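Local coordinates for protein MDM10 isoform 1 (Saccharomyces cerevisiae, PDB 7BTX) that helps tether the endoplasmic reticulum to mitochondria as part of the ERMES complex and takes part in late assembly steps of the TOM translocase of the mitochondrial outer membrane, at residues D[54-59]-D[72-77]; D[68-73]-D[143-148]; D[193-198]-D[208-213]. All blocks are in the same frame, centred on the assembly; numbering follows the deposited sequence.

Interaction 1: D[54-59]-D[72-77]; sequences NTFNSL and SYLYSD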
loop_
_atom_site.group_PDB
_atom_site.type_symbol
_atom_site.label_atom_id
_atom_site.label_comp_id
_atom_site.label_asym_id
_atom_site.label_seq_id
_atom_site.Cartn_x
_atom_site.Cartn_y
_atom_site.Cartn_z
ATOM N N ASN D 54 6.168 -34.161 0.435
ATOM C CA ASN D 54 7.382 -33.496 -0.017
ATOM C C ASN D 54 7.181 -32.004 -0.235
ATOM O O ASN D 54 7.907 -31.401 -1.021
ATOM C CB ASN D 54 7.893 -34.146 -1.300
ATOM C CG ASN D 54 8.405 -35.545 -1.074
ATOM O OD1 ASN D 54 9.100 -35.810 -0.099
ATOM N ND2 ASN D 54 8.059 -36.450 -1.970
ATOM N N THR D 55 6.220 -31.394 0.449
ATOM C CA THR D 55 5.853 -30.013 0.175
ATOM C C THR D 55 5.479 -29.326 1.479
ATOM O O THR D 55 4.766 -29.904 2.300
ATOM C CB THR D 55 4.698 -29.959 -0.831
ATOM O OG1 THR D 55 5.125 -30.511 -2.078
ATOM C CG2 THR D 55 4.253 -28.571 -1.088
ATOM N N PHE D 56 5.981 -28.109 1.675
ATOM C CA PHE D 56 5.756 -27.326 2.877
ATOM C C PHE D 56 5.156 -25.985 2.497
ATOM O O PHE D 56 5.524 -25.397 1.479
ATOM C CB PHE D 56 7.055 -27.082 3.661
ATOM C CG PHE D 56 7.850 -28.319 3.926
ATOM C CD1 PHE D 56 7.680 -29.022 5.102
ATOM C CD2 PHE D 56 8.789 -28.770 3.010
ATOM C CE1 PHE D 56 8.412 -30.164 5.347
ATOM C CE2 PHE D 56 9.509 -29.910 3.247
ATOM C CZ PHE D 56 9.326 -30.605 4.416
ATOM N N ASN D 57 4.247 -25.500 3.329
ATOM C CA ASN D 57 3.657 -24.183 3.183
ATOM C C ASN D 57 4.038 -23.294 4.348
ATOM O O ASN D 57 4.014 -23.723 5.501
ATOM C CB ASN D 57 2.140 -24.268 3.077
ATOM C CG ASN D 57 1.674 -24.383 1.663
ATOM O OD1 ASN D 57 2.032 -23.568 0.825
ATOM N ND2 ASN D 57 0.907 -25.411 1.373
ATOM N N SER D 58 4.384 -22.055 4.033
ATOM C CA SER D 58 4.658 -21.023 5.013
ATOM C C SER D 58 3.741 -19.840 4.754
ATOM O O SER D 58 3.222 -19.666 3.653
ATOM C CB SER D 58 6.120 -20.580 4.951
ATOM O OG SER D 58 6.378 -19.522 5.854
ATOM N N LEU D 59 3.528 -19.042 5.793
ATOM C CA LEU D 59 2.758 -17.810 5.684
ATOM C C LEU D 59 3.195 -16.878 6.792
ATOM O O LEU D 59 3.294 -17.299 7.942
ATOM C CB LEU D 59 1.258 -18.074 5.787
ATOM C CG LEU D 59 0.246 -16.939 5.652
ATOM C CD1 LEU D 59 -0.910 -17.500 4.980
ATOM C CD2 LEU D 59 -0.228 -16.398 6.982
ATOM N N SER D 72 7.354 -24.647 -0.556
ATOM C CA SER D 72 8.636 -25.318 -0.642
ATOM C C SER D 72 8.443 -26.733 -1.157
ATOM O O SER D 72 7.424 -27.367 -0.900
ATOM C CB SER D 72 9.324 -25.359 0.719
ATOM O OG SER D 72 9.566 -24.054 1.199
ATOM N N TYR D 73 9.423 -27.216 -1.906
ATOM C CA TYR D 73 9.513 -28.620 -2.277
ATOM C C TYR D 73 10.816 -29.136 -1.700
ATOM O O TYR D 73 11.828 -28.439 -1.760
ATOM C CB TYR D 73 9.474 -28.803 -3.796
ATOM C CG TYR D 73 9.654 -30.233 -4.234
ATOM C CD1 TYR D 73 8.612 -31.133 -4.149
ATOM C CD2 TYR D 73 10.869 -30.685 -4.727
ATOM C CE1 TYR D 73 8.768 -32.436 -4.532
ATOM C CE2 TYR D 73 11.034 -31.992 -5.112
ATOM C CZ TYR D 73 9.978 -32.861 -5.011
ATOM O OH TYR D 73 10.124 -34.169 -5.395
ATOM N N LEU D 74 10.800 -30.331 -1.127
ATOM C CA LEU D 74 12.004 -30.904 -0.538
ATOM C C LEU D 74 11.940 -32.419 -0.627
ATOM O O LEU D 74 11.116 -33.052 0.039
ATOM C CB LEU D 74 12.182 -30.451 0.910
ATOM C CG LEU D 74 13.233 -31.176 1.747
ATOM C CD1 LEU D 74 14.618 -30.843 1.267
ATOM C CD2 LEU D 74 13.082 -30.807 3.195
ATOM N N TYR D 75 12.811 -32.996 -1.443
ATOM C CA TYR D 75 12.962 -34.438 -1.562
ATOM C C TYR D 75 14.429 -34.770 -1.349
ATOM O O TYR D 75 15.302 -34.050 -1.838
ATOM C CB TYR D 75 12.486 -34.925 -2.929
ATOM C CG TYR D 75 12.918 -36.330 -3.248
ATOM C CD1 TYR D 75 12.405 -37.407 -2.543
ATOM C CD2 TYR D 75 13.848 -36.579 -4.243
ATOM C CE1 TYR D 75 12.803 -38.693 -2.821
ATOM C CE2 TYR D 75 14.253 -37.863 -4.529
ATOM C CZ TYR D 75 13.726 -38.915 -3.816
ATOM O OH TYR D 75 14.127 -40.197 -4.100
ATOM N N SER D 76 14.706 -35.843 -0.618
ATOM C CA SER D 76 16.075 -36.258 -0.366
ATOM C C SER D 76 16.175 -37.769 -0.204
ATOM O O SER D 76 15.262 -38.418 0.309
ATOM C CB SER D 76 16.624 -35.586 0.876
ATOM O OG SER D 76 16.119 -36.216 2.034
ATOM N N ASP D 77 17.310 -38.319 -0.640
ATOM C CA ASP D 77 17.580 -39.742 -0.463
ATOM C C ASP D 77 17.940 -40.077 0.975
ATOM O O ASP D 77 17.725 -41.211 1.412
ATOM C CB ASP D 77 18.719 -40.194 -1.376
ATOM C CG ASP D 77 18.426 -39.963 -2.836
ATOM O OD1 ASP D 77 17.418 -39.298 -3.143
ATOM O OD2 ASP D 77 19.208 -40.445 -3.680
#
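F56 meets L74 with the edge of its ring: CE2 comes within 3.6 Å of L74 CB, which lies in the ring plane, and L74 CD2 sits beside the same corner, near CE2 and CZ. Behind them, S72 CB approaches F56 CB at 4.1 Å, so that F56 and S72, a directly paired couple, share one face of the sheet. The first torsion (chi1 -51°) sets CG anti to the carbonyl carbon, and from there the ring extends past S72 to L74. On the face bearing T55 and Y73 the two segments touch less; there the Y73 ring turns its edge to T55, with CD1 4.1 Å from T55 OG1, while the same CD1 lies 3.2 Å from the carbonyl oxygen N54 O.

Backbone bonds position these groups. F56 and S72 form an antiparallel hydrogen-bonded pair, S72 N to F56 O at 2.8 Å and F56 N to S72 O at 3.0 Å. Next along, T55 and Y73 are a non-hydrogen-bonded pair, and L74 N closes on N54 O at 3.1 Å. Farther out, F56 is also touched by the loop residues K50 and E82, and L74 by L141 and M85. S72 OG is taken up by R145 of the next strand.

Strands 55-62 and 68-76 thus make a beta hairpin whose register rests on main-chain bonds. Across this pairing the side chains add chiefly apolar contact, on the F56 face, and the S72 hydroxyl is committed to another strand, so the hairpin is held here by main-chain hydrogen bonds and hydrocarbon packing.

Interaction 2: D[68-73]-D[143-148]; sequences NGSLSY and YGRMYY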
loop_
_atom_site.group_PDB
_atom_site.type_symbol
_atom_site.label_atom_id
_atom_site.label_comp_id
_atom_site.label_asym_id
_atom_site.label_seq_id
_atom_site.Cartn_x
_atom_site.Cartn_y
_atom_site.Cartn_z
ATOM N N ASN D 68 2.185 -12.713 3.339
ATOM C CA ASN D 68 3.093 -13.320 2.375
ATOM C C ASN D 68 2.986 -14.825 2.534
ATOM O O ASN D 68 2.219 -15.326 3.357
ATOM C CB ASN D 68 4.537 -12.847 2.581
ATOM C CG ASN D 68 4.641 -11.366 2.823
ATOM O OD1 ASN D 68 4.203 -10.558 2.008
ATOM N ND2 ASN D 68 5.215 -10.996 3.955
ATOM N N GLY D 69 3.778 -15.558 1.769
ATOM C CA GLY D 69 3.745 -17.002 1.855
ATOM C C GLY D 69 4.780 -17.609 0.941
ATOM O O GLY D 69 5.443 -16.915 0.168
ATOM N N SER D 70 4.902 -18.926 1.041
ATOM C CA SER D 70 5.888 -19.658 0.265
ATOM C C SER D 70 5.463 -21.110 0.141
ATOM O O SER D 70 4.846 -21.667 1.048
ATOM C CB SER D 70 7.275 -19.567 0.902
ATOM O OG SER D 70 7.434 -20.547 1.904
ATOM N N LEU D 71 5.798 -21.714 -0.995
ATOM C CA LEU D 71 5.593 -23.136 -1.237
ATOM C C LEU D 71 6.952 -23.770 -1.460
ATOM O O LEU D 71 7.619 -23.470 -2.451
ATOM C CB LEU D 71 4.700 -23.379 -2.451
ATOM C CG LEU D 71 4.206 -24.786 -2.760
ATOM C CD1 LEU D 71 3.153 -25.169 -1.792
ATOM C CD2 LEU D 71 3.645 -24.819 -4.152
ATOM N N SER D 72 7.354 -24.647 -0.556
ATOM C CA SER D 72 8.636 -25.318 -0.642
ATOM C C SER D 72 8.443 -26.733 -1.157
ATOM O O SER D 72 7.424 -27.367 -0.900
ATOM C CB SER D 72 9.324 -25.359 0.719
ATOM O OG SER D 72 9.566 -24.054 1.199
ATOM N N TYR D 73 9.423 -27.216 -1.906
ATOM C CA TYR D 73 9.513 -28.620 -2.277
ATOM C C TYR D 73 10.816 -29.136 -1.700
ATOM O O TYR D 73 11.828 -28.439 -1.760
ATOM C CB TYR D 73 9.474 -28.803 -3.796
ATOM C CG TYR D 73 9.654 -30.233 -4.234
ATOM C CD1 TYR D 73 8.612 -31.133 -4.149
ATOM C CD2 TYR D 73 10.869 -30.685 -4.727
ATOM C CE1 TYR D 73 8.768 -32.436 -4.532
ATOM C CE2 TYR D 73 11.034 -31.992 -5.112
ATOM C CZ TYR D 73 9.978 -32.861 -5.011
ATOM O OH TYR D 73 10.124 -34.169 -5.395
ATOM N N TYR D 143 15.706 -29.343 -3.511
ATOM C CA TYR D 143 14.947 -28.358 -2.757
ATOM C C TYR D 143 14.593 -27.227 -3.699
ATOM O O TYR D 143 15.440 -26.789 -4.475
ATOM C CB TYR D 143 15.748 -27.844 -1.564
ATOM C CG TYR D 143 15.166 -26.622 -0.898
ATOM C CD1 TYR D 143 14.092 -26.730 -0.027
ATOM C CD2 TYR D 143 15.700 -25.363 -1.127
ATOM C CE1 TYR D 143 13.561 -25.622 0.582
ATOM C CE2 TYR D 143 15.171 -24.253 -0.529
ATOM C CZ TYR D 143 14.107 -24.389 0.326
ATOM O OH TYR D 143 13.593 -23.274 0.926
ATOM N N GLY D 144 13.350 -26.767 -3.639
ATOM C CA GLY D 144 12.937 -25.600 -4.379
ATOM C C GLY D 144 11.869 -24.866 -3.598
ATOM O O GLY D 144 11.166 -25.447 -2.782
ATOM N N ARG D 145 11.759 -23.571 -3.860
ATOM C CA ARG D 145 10.802 -22.759 -3.131
ATOM C C ARG D 145 10.409 -21.544 -3.954
ATOM O O ARG D 145 11.273 -20.846 -4.480
ATOM C CB ARG D 145 11.382 -22.315 -1.795
ATOM C CG ARG D 145 10.476 -21.427 -1.010
ATOM C CD ARG D 145 11.193 -20.882 0.169
ATOM N NE ARG D 145 10.851 -21.592 1.385
ATOM C CZ ARG D 145 11.119 -21.133 2.597
ATOM N NH1 ARG D 145 11.722 -19.968 2.741
ATOM N NH2 ARG D 145 10.776 -21.835 3.660
ATOM N N MET D 146 9.106 -21.294 -4.064
ATOM C CA MET D 146 8.605 -20.056 -4.645
ATOM C C MET D 146 7.975 -19.222 -3.541
ATOM O O MET D 146 7.314 -19.762 -2.653
ATOM C CB MET D 146 7.611 -20.307 -5.788
ATOM C CG MET D 146 6.315 -20.995 -5.435
ATOM S SD MET D 146 5.192 -21.126 -6.836
ATOM C CE MET D 146 5.942 -22.451 -7.768
ATOM N N TYR D 147 8.243 -17.925 -3.557
ATOM C CA TYR D 147 7.598 -16.965 -2.680
ATOM C C TYR D 147 6.533 -16.228 -3.465
ATOM O O TYR D 147 6.830 -15.537 -4.435
ATOM C CB TYR D 147 8.607 -15.952 -2.143
ATOM C CG TYR D 147 9.701 -16.503 -1.266
ATOM C CD1 TYR D 147 10.875 -17.001 -1.813
ATOM C CD2 TYR D 147 9.576 -16.486 0.109
ATOM C CE1 TYR D 147 11.875 -17.490 -1.015
ATOM C CE2 TYR D 147 10.568 -16.972 0.914
ATOM C CZ TYR D 147 11.718 -17.465 0.351
ATOM O OH TYR D 147 12.706 -17.955 1.170
ATOM N N TYR D 148 5.288 -16.341 -3.026
ATOM C CA TYR D 148 4.287 -15.899 -3.989
ATOM C C TYR D 148 3.322 -14.778 -3.609
ATOM O O TYR D 148 2.119 -14.901 -3.868
ATOM C CB TYR D 148 3.457 -17.092 -4.456
ATOM C CG TYR D 148 3.044 -18.058 -3.383
ATOM C CD1 TYR D 148 3.587 -19.323 -3.344
ATOM C CD2 TYR D 148 2.168 -17.696 -2.383
ATOM C CE1 TYR D 148 3.221 -20.209 -2.385
ATOM C CE2 TYR D 148 1.814 -18.577 -1.419
ATOM C CZ TYR D 148 2.338 -19.831 -1.414
ATOM O OH TYR D 148 1.972 -20.713 -0.430
#
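R145 and S72 supply the one side-chain hydrogen bond that joins 68-73 to 143-148. R145 NE donates to S72 OG at 2.8 Å, almost perfectly straight at 179° and in the guanidinium plane. S70 OG lies over one guanidinium face and Y143 OH over the opposite one, both offset toward the rim. A second in-plane bond, R145 NH1 to Y147 OH at 2.7 Å, ties the group to its own strand, so two bonds fix its rotation; a bend at chi3 (-101°) sets NE toward S72 OG. An alanine here would probably leave S72 OG and Y147 OH without these donors and open a gap between the S70 and Y143 hydroxyls.

Among backbone bonds, L71 pairs with M146 in both directions, L71 N to M146 O at 3.0 Å and M146 N to L71 O at 3.1 Å. Y73 and G144 form the second hydrogen-bonded pair, and Y148 N reaches G69 O just past the strand end.

Apolar and aromatic packing gathers on the L71 face. L71 CB lies in the plane of the Y148 ring, at its edge, 3.5 Å from CE1, and M146 CG approaches L71 CB at 4.1 Å. A face of the same ring lies over the G69 backbone, with G69 C 3.9 Å above its plane. Y148 OH is hydrogen-bonded to a polar side chain of another protein's chain.

The pairing lies mid-sheet: strand 55-62 flanks 68-76, while strand 152-162 flanks 140-147 and brings E154 to Y143 OH.

Interaction 3: D[193-198]-D[208-213]; sequences NLQEWI and YRVLHN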
loop_
_atom_site.group_PDB
_atom_site.type_symbol
_atom_site.label_atom_id
_atom_site.label_comp_id
_atom_site.label_asym_id
_atom_site.label_seq_id
_atom_site.Cartn_x
_atom_site.Cartn_y
_atom_site.Cartn_z
ATOM N N ASN D 193 41.621 -31.590 5.618
ATOM C CA ASN D 193 41.324 -30.548 4.643
ATOM C C ASN D 193 39.841 -30.575 4.318
ATOM O O ASN D 193 39.186 -31.608 4.445
ATOM C CB ASN D 193 42.106 -30.728 3.337
ATOM C CG ASN D 193 43.539 -30.281 3.440
ATOM O OD1 ASN D 193 43.830 -29.209 3.958
ATOM N ND2 ASN D 193 44.451 -31.108 2.952
ATOM N N LEU D 194 39.308 -29.417 3.935
ATOM C CA LEU D 194 37.983 -29.330 3.336
ATOM C C LEU D 194 38.051 -28.300 2.206
ATOM O O LEU D 194 37.456 -27.232 2.280
ATOM C CB LEU D 194 36.893 -29.020 4.361
ATOM C CG LEU D 194 35.462 -29.473 4.002
ATOM C CD1 LEU D 194 34.693 -29.837 5.260
ATOM C CD2 LEU D 194 34.644 -28.478 3.195
ATOM N N GLN D 195 38.918 -28.551 1.226
ATOM C CA GLN D 195 39.003 -27.703 0.039
ATOM C C GLN D 195 37.662 -27.601 -0.675
ATOM O O GLN D 195 36.841 -28.515 -0.623
ATOM C CB GLN D 195 40.045 -28.251 -0.932
ATOM C CG GLN D 195 41.383 -28.551 -0.318
ATOM C CD GLN D 195 42.235 -29.411 -1.212
ATOM O OE1 GLN D 195 41.743 -30.009 -2.163
ATOM N NE2 GLN D 195 43.524 -29.477 -0.916
ATOM N N GLU D 196 37.448 -26.479 -1.352
ATOM C CA GLU D 196 36.156 -26.190 -1.953
ATOM C C GLU D 196 36.354 -25.259 -3.132
ATOM O O GLU D 196 37.104 -24.293 -3.031
ATOM C CB GLU D 196 35.218 -25.549 -0.936
ATOM C CG GLU D 196 33.824 -25.318 -1.444
ATOM C CD GLU D 196 32.872 -24.932 -0.345
ATOM O OE1 GLU D 196 33.338 -24.703 0.790
ATOM O OE2 GLU D 196 31.658 -24.859 -0.612
ATOM N N TRP D 197 35.670 -25.542 -4.244
ATOM C CA TRP D 197 35.796 -24.764 -5.481
ATOM C C TRP D 197 34.438 -24.166 -5.812
ATOM O O TRP D 197 33.533 -24.860 -6.268
ATOM C CB TRP D 197 36.310 -25.622 -6.611
ATOM C CG TRP D 197 37.734 -25.977 -6.478
ATOM C CD1 TRP D 197 38.793 -25.322 -7.021
ATOM C CD2 TRP D 197 38.270 -27.079 -5.748
ATOM N NE1 TRP D 197 39.960 -25.950 -6.674
ATOM C CE2 TRP D 197 39.664 -27.033 -5.892
ATOM C CE3 TRP D 197 37.704 -28.101 -4.984
ATOM C CZ2 TRP D 197 40.500 -27.968 -5.303
ATOM C CZ3 TRP D 197 38.535 -29.026 -4.401
ATOM C CH2 TRP D 197 39.916 -28.954 -4.562
ATOM N N ILE D 198 34.300 -22.871 -5.593
ATOM C CA ILE D 198 33.026 -22.197 -5.795
ATOM C C ILE D 198 33.069 -21.433 -7.108
ATOM O O ILE D 198 33.988 -20.648 -7.353
ATOM C CB ILE D 198 32.719 -21.258 -4.620
ATOM C CG1 ILE D 198 32.739 -22.027 -3.306
ATOM C CG2 ILE D 198 31.382 -20.586 -4.812
ATOM C CD1 ILE D 198 33.928 -21.742 -2.443
ATOM N N TYR D 208 37.761 -20.244 -4.245
ATOM C CA TYR D 208 38.445 -21.382 -3.659
ATOM C C TYR D 208 38.496 -21.177 -2.156
ATOM O O TYR D 208 38.684 -20.056 -1.694
ATOM C CB TYR D 208 39.858 -21.536 -4.231
ATOM C CG TYR D 208 40.649 -22.673 -3.639
ATOM C CD1 TYR D 208 40.292 -23.984 -3.877
ATOM C CD2 TYR D 208 41.759 -22.434 -2.846
ATOM C CE1 TYR D 208 41.008 -25.027 -3.340
ATOM C CE2 TYR D 208 42.482 -23.474 -2.303
ATOM C CZ TYR D 208 42.098 -24.766 -2.556
ATOM O OH TYR D 208 42.806 -25.812 -2.026
ATOM N N ARG D 209 38.302 -22.252 -1.402
ATOM C CA ARG D 209 38.448 -22.219 0.043
ATOM C C ARG D 209 39.267 -23.423 0.454
ATOM O O ARG D 209 39.302 -24.426 -0.256
ATOM C CB ARG D 209 37.112 -22.270 0.788
ATOM C CG ARG D 209 36.191 -21.092 0.611
ATOM C CD ARG D 209 34.983 -21.292 1.503
ATOM N NE ARG D 209 33.792 -20.613 1.012
ATOM C CZ ARG D 209 32.566 -21.114 1.100
ATOM N NH1 ARG D 209 31.533 -20.434 0.629
ATOM N NH2 ARG D 209 32.378 -22.301 1.651
ATOM N N VAL D 210 39.911 -23.323 1.609
ATOM C CA VAL D 210 40.653 -24.439 2.181
ATOM C C VAL D 210 40.717 -24.204 3.680
ATOM O O VAL D 210 40.724 -23.059 4.133
ATOM C CB VAL D 210 42.049 -24.586 1.531
ATOM C CG1 VAL D 210 42.921 -23.368 1.772
ATOM C CG2 VAL D 210 42.749 -25.868 1.974
ATOM N N LEU D 211 40.673 -25.272 4.463
ATOM C CA LEU D 211 40.799 -25.185 5.909
ATOM C C LEU D 211 41.631 -26.366 6.374
ATOM O O LEU D 211 41.107 -27.468 6.550
ATOM C CB LEU D 211 39.425 -25.161 6.575
ATOM C CG LEU D 211 39.315 -24.855 8.069
ATOM C CD1 LEU D 211 38.091 -24.022 8.315
ATOM C CD2 LEU D 211 39.205 -26.121 8.892
ATOM N N HIS D 212 42.924 -26.137 6.563
ATOM C CA HIS D 212 43.863 -27.203 6.892
ATOM C C HIS D 212 43.912 -27.349 8.405
ATOM O O HIS D 212 44.538 -26.558 9.105
ATOM C CB HIS D 212 45.239 -26.915 6.312
ATOM C CG HIS D 212 46.158 -28.092 6.343
ATOM N ND1 HIS D 212 46.575 -28.737 5.200
ATOM C CD2 HIS D 212 46.743 -28.742 7.375
ATOM C CE1 HIS D 212 47.375 -29.735 5.527
ATOM N NE2 HIS D 212 47.494 -29.759 6.843
ATOM N N ASN D 213 43.253 -28.382 8.906
ATOM C CA ASN D 213 43.311 -28.688 10.323
ATOM C C ASN D 213 44.660 -29.306 10.680
ATOM O O ASN D 213 45.192 -30.151 9.957
ATOM C CB ASN D 213 42.175 -29.638 10.692
ATOM C CG ASN D 213 41.970 -29.754 12.182
ATOM O OD1 ASN D 213 42.536 -28.992 12.958
ATOM N ND2 ASN D 213 41.148 -30.711 12.591
#
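Y208 overlaps one face of the W197 indole, its CE1 lying 3.3 Å above the ring plane and toward the rim. The two side chains run side by side in the same direction, yet their planes are inclined at 51°, so the pair is oblique; Y208 CE1 comes 3.5 Å from W197 CE2. With CG anti to its backbone N (chi1 178°), the Y208 ring starts out on the side of W197. The far end of the tyrosine meets the aliphatic part of Q195, OH to CG at 3.5 Å, and Q195 CG also touches V210 CG2.

A salt bridge, E196 OE1 to R209 NH2 at 2.7 Å, joins two extended side chains that lie alongside each other. Carboxylate and guanidinium are turned 79° apart, and the carboxylate engages chiefly through one oxygen and one nitrogen. I198 CD1 lies 3.6 Å above a face of the guanidinium and covers that side with hydrocarbon. The same two charged residues also exchange backbone bonds, R209 N to E196 O at 2.9 Å and E196 N to R209 O at 3.0 Å.

This is a single antiparallel bridge where two sheet edges meet: strand 194-199 continues to 179-189, and strand 209-211 to 230-240. Such antiparallel neighbour-to-neighbour joining is typical of the wall of a membrane beta barrel, the fold of the clan to which the MDM10 family belongs.

Interactions 1 and 2 are consecutive pairings in one sheet, their centres 8 Å apart, and strand 68-76 serves both, lending S72 and Y73 to each. Its partners are 55-62 on one flank and 140-147 on the other, although about 70 residues separate the two segments of interaction 2. Interaction 3 comes later in the chain, with its centre about 30 Å from that of interaction 1 and 32 Å from that of interaction 2. It begins on strand 194-199, at the other end of the same sheet, and connects it to the sheet opened by 209-211. Together they sample antiparallel pairings in one barrel wall, near its start and at a junction between sheets.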